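Local coordinates for uncharacterized protein (Bacteroides ovatus CL02T12C04, PDB 6PTM) that probably acts as an exo-carrageenase of glycoside hydrolase family 42, releasing sugar units from the chain ends of carrageenan, at residues L399-L411 with Y568-N581. Numbering follows the deposited sequence.
Sequences LWSDNKRDSGIDL and YTKASSINKAEHMN. With EDO (1,2-ethanediol), chain D; EDO (1,2-ethanediol), chain C.
Asn403, Met580 and Arg405 join the loop after helix 398-401, probably part of the (beta/alpha)8-barrel domain as in other GH42 enzymes, to the helical segment 568-581 that follows strand 564-567 of a separate parallel-sheet domain. An asparagine suits position 403 because its amide can both accept and donate at a helix start. Asn403 OD1 accepts from Asn581 N at 3.3 Å, on a lone pair, and more weakly from Met580 N; Asn403 ND2 gives a nearly straight bond (167°) to Asn581 OD1, where the acceptor lies in the amide plane of Asn403, whereas the donor sits above the carbonyl plane of Asn581. Met580, bent at chi2 and chi3 (-46° and -69°), turns its terminal methyl over Trp400, Met580 CE 3.7 Å from the centroid of the six-membered ring, a CH-pi contact. The indole in turn presents its edge to the face of Tyr568, Trp400 NE1 standing 3.4 Å from Tyr568 CZ. Arg405 is buried, and its many N-H groups tie carbonyls of the helix end and the loop to the facing segment: NH1 binds Asp402 O and Lys404 O, NH2 Trp400 O. A leucine here would probably deprive those carbonyls and the tyrosine hydroxyl of the guanidinium's bonds. Side-on, Arg405 NE and NH2 both grip Tyr568 OH, at 3.0 and 2.9 Å, nearly in the guanidinium plane.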
ATOM      1  N   LEU A 399       7.601  -7.225   1.906  1.00 14.19           N
ATOM      2  CA  LEU A 399       9.069  -7.382   1.726  1.00 13.68           C
ATOM      3  C   LEU A 399       9.826  -6.399   2.632  1.00 13.46           C
ATOM      4  O   LEU A 399      11.005  -6.597   2.834  1.00 14.72           O
ATOM      5  CB  LEU A 399       9.450  -7.244   0.256  1.00 13.06           C
ATOM      6  CG  LEU A 399       8.927  -8.320  -0.685  1.00 13.63           C
ATOM      7  CD1 LEU A 399       9.393  -8.071  -2.102  1.00 13.41           C
ATOM      8  CD2 LEU A 399       9.382  -9.693  -0.221  1.00 14.89           C
ATOM      9  N   TRP A 400       9.144  -5.412   3.213  1.00 13.12           N
ATOM     10  CA  TRP A 400       9.652  -4.590   4.339  1.00 13.06           C
ATOM     11  C   TRP A 400       8.938  -4.917   5.658  1.00 14.26           C
ATOM     12  O   TRP A 400       9.646  -4.973   6.676  1.00 13.33           O
ATOM     13  CB  TRP A 400       9.514  -3.105   4.040  1.00 11.98           C
ATOM     14  CG  TRP A 400       9.997  -2.246   5.153  1.00 11.57           C
ATOM     15  CD1 TRP A 400      11.261  -1.781   5.352  1.00 12.02           C
ATOM     16  CD2 TRP A 400       9.197  -1.691   6.208  1.00 11.61           C
ATOM     17  NE1 TRP A 400      11.307  -0.997   6.477  1.00 12.11           N
ATOM     18  CE2 TRP A 400      10.053  -0.931   7.023  1.00 11.78           C
ATOM     19  CE3 TRP A 400       7.851  -1.789   6.559  1.00 12.13           C
ATOM     20  CZ2 TRP A 400       9.615  -0.289   8.175  1.00 12.24           C
ATOM     21  CZ3 TRP A 400       7.398  -1.111   7.672  1.00 12.10           C
ATOM     22  CH2 TRP A 400       8.279  -0.391   8.477  1.00 12.80           C
ATOM     23  N   SER A 401       7.604  -5.077   5.674  1.00 15.11           N
ATOM     24  CA  SER A 401       6.866  -5.205   6.964  1.00 15.11           C
ATOM     25  C   SER A 401       7.092  -6.604   7.575  1.00 16.24           C
ATOM     26  O   SER A 401       6.959  -6.711   8.794  1.00 19.31           O
ATOM     27  CB  SER A 401       5.389  -4.863   6.824  1.00 15.31           C
ATOM     28  OG  SER A 401       4.752  -5.661   5.833  1.00 15.05           O
ATOM     29  N   ASP A 402       7.413  -7.628   6.777  1.00 16.17           N
ATOM     30  CA  ASP A 402       7.816  -8.970   7.282  1.00 16.52           C
ATOM     31  C   ASP A 402       9.351  -9.018   7.397  1.00 17.08           C
ATOM     32  O   ASP A 402      10.017  -7.999   7.121  1.00 15.69           O
ATOM     33  CB  ASP A 402       7.216 -10.113   6.463  1.00 17.66           C
ATOM     34  CG  ASP A 402       5.720 -10.356   6.703  1.00 18.79           C
ATOM     35  OD1 ASP A 402       5.174  -9.837   7.691  1.00 19.76           O
ATOM     36  OD2 ASP A 402       5.107 -11.030   5.868  1.00 18.44           O
ATOM     37  N   ASN A 403       9.895 -10.156   7.854  1.00 17.44           N
ATOM     38  CA  ASN A 403      11.283 -10.252   8.365  1.00 16.11           C
ATOM     39  C   ASN A 403      12.327 -10.439   7.257  1.00 16.72           C
ATOM     40  O   ASN A 403      13.503 -10.126   7.538  1.00 18.92           O
ATOM     41  CB  ASN A 403      11.394 -11.362   9.404  1.00 15.65           C
ATOM     42  CG  ASN A 403      10.626 -11.035  10.665  1.00 15.09           C
ATOM     43  OD1 ASN A 403      10.773  -9.942  11.210  1.00 19.98           O
ATOM     44  ND2 ASN A 403       9.747 -11.912  11.099  1.00 13.24           N
ATOM     45  N   LYS A 404      11.945 -10.921   6.078  1.00 15.82           N
ATOM     46  CA  LYS A 404      12.891 -11.334   5.017  1.00 16.44           C
ATOM     47  C   LYS A 404      13.499 -10.101   4.328  1.00 15.94           C
ATOM     48  O   LYS A 404      12.746  -9.129   4.034  1.00 14.27           O
ATOM     49  CB  LYS A 404      12.197 -12.300   4.055  1.00 17.76           C
ATOM     50  CG  LYS A 404      11.664 -13.581   4.727  1.00 20.46           C
ATOM     51  CD  LYS A 404      11.056 -14.597   3.767  1.00 24.49           C
ATOM     52  N   ARG A 405      14.804 -10.161   4.044  1.00 15.89           N
ATOM     53  CA  ARG A 405      15.556  -9.075   3.355  1.00 15.59           C
ATOM     54  C   ARG A 405      16.435  -9.646   2.241  1.00 15.18           C
ATOM     55  O   ARG A 405      17.381  -8.955   1.870  1.00 16.84           O
ATOM     56  CB  ARG A 405      16.347  -8.281   4.403  1.00 15.25           C
ATOM     57  CG  ARG A 405      15.491  -7.365   5.267  1.00 15.22           C
ATOM     58  CD  ARG A 405      14.716  -6.331   4.444  1.00 15.28           C
ATOM     59  NE  ARG A 405      14.028  -5.382   5.307  1.00 14.81           N
ATOM     60  CZ  ARG A 405      12.896  -5.614   5.955  1.00 15.54           C
ATOM     61  NH1 ARG A 405      12.241  -6.765   5.809  1.00 16.05           N
ATOM     62  NH2 ARG A 405      12.422  -4.674   6.753  1.00 16.77           N
ATOM     63  N   ASP A 406      16.101 -10.812   1.661  1.00 14.65           N
ATOM     64  CA  ASP A 406      16.876 -11.401   0.549  1.00 13.62           C
ATOM     65  C   ASP A 406      16.287 -11.026  -0.812  1.00 14.51           C
ATOM     66  O   ASP A 406      16.854 -11.451  -1.817  1.00 15.85           O
ATOM     67  CB  ASP A 406      16.999 -12.914   0.711  1.00 14.35           C
ATOM     68  CG  ASP A 406      15.657 -13.616   0.639  1.00 13.60           C
ATOM     69  OD1 ASP A 406      14.788 -13.287   1.493  1.00 13.63           O
ATOM     70  OD2 ASP A 406      15.487 -14.390  -0.305  1.00 13.39           O
ATOM     71  N   SER A 407      15.187 -10.275  -0.870  1.00 13.69           N
ATOM     72  CA  SER A 407      14.449  -9.999  -2.130  1.00 13.67           C
ATOM     73  C   SER A 407      15.189  -8.976  -3.007  1.00 12.69           C
ATOM     74  O   SER A 407      14.799  -8.845  -4.167  1.00 12.95           O
ATOM     75  CB  SER A 407      13.061  -9.471  -1.844  1.00 12.87           C
ATOM     76  OG  SER A 407      13.160  -8.236  -1.155  1.00 11.71           O
ATOM     77  N   GLY A 408      16.111  -8.197  -2.445  1.00 12.83           N
ATOM     78  CA  GLY A 408      16.770  -7.074  -3.146  1.00 13.29           C
ATOM     79  C   GLY A 408      15.876  -5.834  -3.162  1.00 13.51           C
ATOM     80  O   GLY A 408      16.193  -4.840  -3.855  1.00 13.03           O
ATOM     81  N   ILE A 409      14.774  -5.884  -2.415  1.00 13.03           N
ATOM     82  CA  ILE A 409      13.821  -4.758  -2.313  1.00 13.66           C
ATOM     83  C   ILE A 409      14.174  -3.919  -1.089  1.00 13.72           C
ATOM     84  O   ILE A 409      13.955  -4.378   0.085  1.00 13.48           O
ATOM     85  CB  ILE A 409      12.375  -5.282  -2.282  1.00 14.47           C
ATOM     86  CG1 ILE A 409      12.064  -6.042  -3.570  1.00 15.61           C
ATOM     87  CG2 ILE A 409      11.398  -4.150  -2.034  1.00 15.03           C
ATOM     88  CD1 ILE A 409      12.329  -5.282  -4.871  1.00 16.85           C
ATOM     89  N   ASP A 410      14.634  -2.709  -1.381  1.00 13.43           N
ATOM     90  CA  ASP A 410      14.985  -1.656  -0.400  1.00 13.57           C
ATOM     91  C   ASP A 410      13.835  -0.648  -0.435  1.00 12.79           C
ATOM     92  O   ASP A 410      13.836   0.204  -1.317  1.00 12.40           O
ATOM     93  CB  ASP A 410      16.354  -1.065  -0.738  1.00 13.31           C
ATOM     94  CG  ASP A 410      16.861   0.044   0.184  1.00 13.75           C
ATOM     95  OD1 ASP A 410      16.049   0.616   0.962  1.00 15.70           O
ATOM     96  OD2 ASP A 410      18.060   0.348   0.105  1.00 13.80           O
ATOM     97  N   LEU A 411      12.837  -0.805   0.423  1.00 12.69           N
ATOM     98  CA  LEU A 411      11.593   0.004   0.324  1.00 13.72           C
ATOM     99  C   LEU A 411      11.949   1.495   0.435  1.00 12.77           C
ATOM    100  O   LEU A 411      11.308   2.340  -0.228  1.00 13.41           O
ATOM    101  CB  LEU A 411      10.597  -0.416   1.421  1.00 13.45           C
ATOM    102  CG  LEU A 411       9.234   0.271   1.375  1.00 13.02           C
ATOM    103  CD1 LEU A 411       8.612   0.176   0.002  1.00 14.30           C
ATOM    104  CD2 LEU A 411       8.281  -0.319   2.404  1.00 12.83           C
ATOM    105  N   TYR A 568      14.843   2.854  12.104  1.00 13.41           N
ATOM    106  CA  TYR A 568      14.928   1.655  11.235  1.00 12.95           C
ATOM    107  C   TYR A 568      16.305   1.657  10.567  1.00 13.84           C
ATOM    108  O   TYR A 568      16.775   2.693  10.050  1.00 14.22           O
ATOM    109  CB  TYR A 568      13.807   1.590  10.183  1.00 12.38           C
ATOM    110  CG  TYR A 568      13.984   0.443   9.223  1.00 11.53           C
ATOM    111  CD1 TYR A 568      13.603  -0.831   9.588  1.00 12.36           C
ATOM    112  CD2 TYR A 568      14.608   0.592   7.992  1.00 11.58           C
ATOM    113  CE1 TYR A 568      13.843  -1.918   8.764  1.00 13.06           C
ATOM    114  CE2 TYR A 568      14.817  -0.490   7.139  1.00 11.37           C
ATOM    115  CZ  TYR A 568      14.461  -1.757   7.538  1.00 11.54           C
ATOM    116  OH  TYR A 568      14.629  -2.858   6.735  1.00 13.17           O
ATOM    117  N   THR A 569      16.975   0.521  10.564  1.00 14.84           N
ATOM    118  CA  THR A 569      18.228   0.355   9.776  1.00 15.19           C
ATOM    119  C   THR A 569      18.298  -1.049   9.182  1.00 15.71           C
ATOM    120  O   THR A 569      18.029  -2.020   9.900  1.00 14.87           O
ATOM    121  CB  THR A 569      19.492   0.637  10.587  1.00 14.85           C
ATOM    122  OG1 THR A 569      20.596   0.416   9.692  1.00 13.98           O
ATOM    123  CG2 THR A 569      19.581  -0.174  11.861  1.00 14.22           C
ATOM    124  N   LYS A 570      18.690  -1.115   7.920  1.00 15.99           N
ATOM    125  CA  LYS A 570      18.981  -2.362   7.177  1.00 15.71           C
ATOM    126  C   LYS A 570      20.092  -3.145   7.878  1.00 15.21           C
ATOM    127  O   LYS A 570      20.127  -4.347   7.671  1.00 15.55           O
ATOM    128  CB  LYS A 570      19.400  -2.022   5.745  1.00 15.65           C
ATOM    129  CG  LYS A 570      18.257  -1.504   4.867  1.00 16.92           C
ATOM    130  CD  LYS A 570      18.684  -1.049   3.465  1.00 16.49           C
ATOM    131  CE  LYS A 570      19.366   0.299   3.517  1.00 18.10           C
ATOM    132  NZ  LYS A 570      19.913   0.729   2.205  1.00 19.37           N
ATOM    133  N   ALA A 571      20.996  -2.494   8.611  1.00 15.52           N
ATOM    134  CA  ALA A 571      22.027  -3.191   9.430  1.00 14.97           C
ATOM    135  C   ALA A 571      21.379  -4.250  10.339  1.00 15.14           C
ATOM    136  O   ALA A 571      21.908  -5.355  10.424  1.00 16.84           O
ATOM    137  CB  ALA A 571      22.819  -2.180  10.247  1.00 15.12           C
ATOM    138  N   SER A 572      20.273  -3.931  11.017  1.00 15.78           N
ATOM    139  CA  SER A 572      19.554  -4.892  11.898  1.00 14.38           C
ATOM    140  C   SER A 572      18.617  -5.793  11.097  1.00 14.36           C
ATOM    141  O   SER A 572      18.555  -6.964  11.468  1.00 15.34           O
ATOM    142  CB  SER A 572      18.819  -4.208  13.029  1.00 14.12           C
ATOM    143  OG  SER A 572      19.711  -3.741  14.029  1.00 13.30           O
ATOM    144  N   SER A 573      17.890  -5.309  10.070  1.00 14.10           N
ATOM    145  CA  SER A 573      16.882  -6.155   9.365  1.00 14.20           C
ATOM    146  C   SER A 573      17.576  -7.260   8.582  1.00 13.79           C
ATOM    147  O   SER A 573      17.023  -8.380   8.506  1.00 14.61           O
ATOM    148  CB  SER A 573      15.942  -5.343   8.495  1.00 14.60           C
ATOM    149  OG  SER A 573      16.661  -4.555   7.569  1.00 15.30           O
ATOM    150  N   ILE A 574      18.730  -6.976   7.960  1.00 14.24           N
ATOM    151  CA  ILE A 574      19.452  -8.003   7.164  1.00 13.48           C
ATOM    152  C   ILE A 574      20.049  -9.065   8.106  1.00 13.55           C
ATOM    153  O   ILE A 574      19.962 -10.237   7.759  1.00 14.88           O
ATOM    154  CB  ILE A 574      20.482  -7.353   6.227  1.00 14.59           C
ATOM    155  CG1 ILE A 574      19.794  -6.493   5.147  1.00 13.50           C
ATOM    156  CG2 ILE A 574      21.365  -8.439   5.618  1.00 15.76           C
ATOM    157  CD1 ILE A 574      20.777  -5.681   4.272  1.00 13.90           C
ATOM    158  N   ASN A 575      20.634  -8.678   9.244  1.00 14.56           N
ATOM    159  CA  ASN A 575      21.394  -9.604  10.133  1.00 15.05           C
ATOM    160  C   ASN A 575      20.444 -10.384  11.059  1.00 16.42           C
ATOM    161  O   ASN A 575      20.796 -11.494  11.439  1.00 19.23           O
ATOM    162  CB  ASN A 575      22.434  -8.877  10.987  1.00 15.53           C
ATOM    163  CG  ASN A 575      23.683  -8.515  10.220  1.00 14.69           C
ATOM    164  OD1 ASN A 575      24.380  -9.425   9.787  1.00 15.22           O
ATOM    165  ND2 ASN A 575      23.969  -7.213  10.069  1.00 14.29           N
ATOM    166  N   LYS A 576      19.258  -9.876  11.384  1.00 17.52           N
ATOM    167  CA  LYS A 576      18.360 -10.552  12.362  1.00 17.87           C
ATOM    168  C   LYS A 576      17.260 -11.340  11.642  1.00 17.67           C
ATOM    169  O   LYS A 576      16.808 -10.944  10.570  1.00 17.83           O
ATOM    170  CB  LYS A 576      17.747  -9.552  13.340  1.00 18.05           C
ATOM    171  CG  LYS A 576      18.675  -8.929  14.358  1.00 17.95           C
ATOM    172  CD  LYS A 576      18.010  -7.819  15.139  1.00 18.44           C
ATOM    173  CE  LYS A 576      16.674  -8.237  15.747  1.00 19.06           C
ATOM    174  NZ  LYS A 576      16.044  -7.144  16.531  1.00 18.88           N
ATOM    175  N   ALA A 577      16.888 -12.476  12.221  1.00 18.50           N
ATOM    176  CA  ALA A 577      15.848 -13.371  11.694  1.00 19.41           C
ATOM    177  C   ALA A 577      14.506 -12.646  11.802  1.00 17.79           C
ATOM    178  O   ALA A 577      13.689 -12.824  10.913  1.00 18.13           O
ATOM    179  CB  ALA A 577      15.839 -14.678  12.471  1.00 21.10           C
ATOM    180  N   GLU A 578      14.304 -11.866  12.859  1.00 17.36           N
ATOM    181  CA  GLU A 578      12.952 -11.386  13.265  1.00 20.55           C
ATOM    182  C   GLU A 578      12.987  -9.917  13.701  1.00 18.72           C
ATOM    183  O   GLU A 578      12.323  -9.574  14.691  1.00 16.82           O
ATOM    184  CB  GLU A 578      12.436 -12.294  14.388  1.00 22.52           C
ATOM    185  CG  GLU A 578      12.283 -13.746  13.970  1.00 24.60           C
ATOM    186  CD  GLU A 578      11.663 -14.603  15.062  1.00 29.01           C
ATOM    187  OE1 GLU A 578      12.075 -14.468  16.202  1.00 29.97           O
ATOM    188  OE2 GLU A 578      10.772 -15.386  14.757  1.00 33.21           O
ATOM    189  N   HIS A 579      13.675  -9.052  12.948  1.00 16.91           N
ATOM    190  CA  HIS A 579      13.797  -7.633  13.315  1.00 16.35           C
ATOM    191  C   HIS A 579      12.410  -6.960  13.249  1.00 16.12           C
ATOM    192  O   HIS A 579      12.123  -6.104  14.094  1.00 17.32           O
ATOM    193  CB  HIS A 579      14.800  -6.913  12.427  1.00 15.59           C
ATOM    194  CG  HIS A 579      14.998  -5.525  12.919  1.00 15.01           C
ATOM    195  ND1 HIS A 579      15.393  -5.280  14.215  1.00 14.68           N
ATOM    196  CD2 HIS A 579      14.808  -4.321  12.340  1.00 14.50           C
ATOM    197  CE1 HIS A 579      15.446  -3.981  14.429  1.00 15.19           C
ATOM    198  NE2 HIS A 579      15.136  -3.359  13.279  1.00 15.44           N
ATOM    199  N   MET A 580      11.594  -7.309  12.255  1.00 15.12           N
ATOM    200  CA  MET A 580      10.315  -6.609  12.025  1.00 14.81           C
ATOM    201  C   MET A 580       9.274  -7.071  13.049  1.00 15.14           C
ATOM    202  O   MET A 580       8.381  -6.267  13.341  1.00 15.88           O
ATOM    203  CB  MET A 580       9.837  -6.820  10.596  1.00 14.82           C
ATOM    204  CG  MET A 580      10.750  -6.114   9.565  1.00 16.12           C
ATOM    205  SD  MET A 580      11.184  -4.402   9.994  1.00 16.70           S
ATOM    206  CE  MET A 580       9.571  -3.643   9.786  1.00 18.71           C
ATOM    207  N   ASN A 581       9.437  -8.239  13.683  1.00 15.73           N
ATOM    208  CA  ASN A 581       8.599  -8.542  14.883  1.00 16.12           C
ATOM    209  C   ASN A 581       8.830  -7.434  15.901  1.00 15.24           C
ATOM    210  O   ASN A 581       7.853  -6.980  16.516  1.00 17.98           O
ATOM    211  CB  ASN A 581       8.925  -9.877  15.545  1.00 16.81           C
ATOM    212  CG  ASN A 581       8.602 -11.073  14.688  1.00 18.66           C
ATOM    213  OD1 ASN A 581       8.367 -10.969  13.508  1.00 21.01           O
ATOM    214  ND2 ASN A 581       8.585 -12.237  15.282  1.00 23.78           N
TER
HETATM  215  C1  EDO D 803       5.927  -8.688  11.888  1.00 32.71           C
HETATM  216  O1  EDO D 803       5.418  -7.789  10.911  1.00 29.15           O
HETATM  217  C2  EDO D 803       6.684  -9.783  11.291  1.00 32.01           C
HETATM  218  O2  EDO D 803       6.022 -10.337  10.173  1.00 33.54           O
HETATM  219  C1  EDO C 802      22.025  -2.011   1.299  1.00 23.73           C
HETATM  220  O1  EDO C 802      21.907  -0.678   0.892  1.00 22.65           O
HETATM  221  C2  EDO C 802      22.371  -2.065   2.753  1.00 24.97           C
HETATM  222  O2  EDO C 802      23.696  -1.678   3.049  1.00 26.16           O
HETATM  223  O   HOH W   1      16.337 -10.595   7.147  1.00 15.49           O
HETATM  224  O   HOH W   2      14.578  -9.392  10.136  1.00 19.24           O
HETATM  225  O   HOH W   3      17.674   2.922   2.000  1.00 20.68           O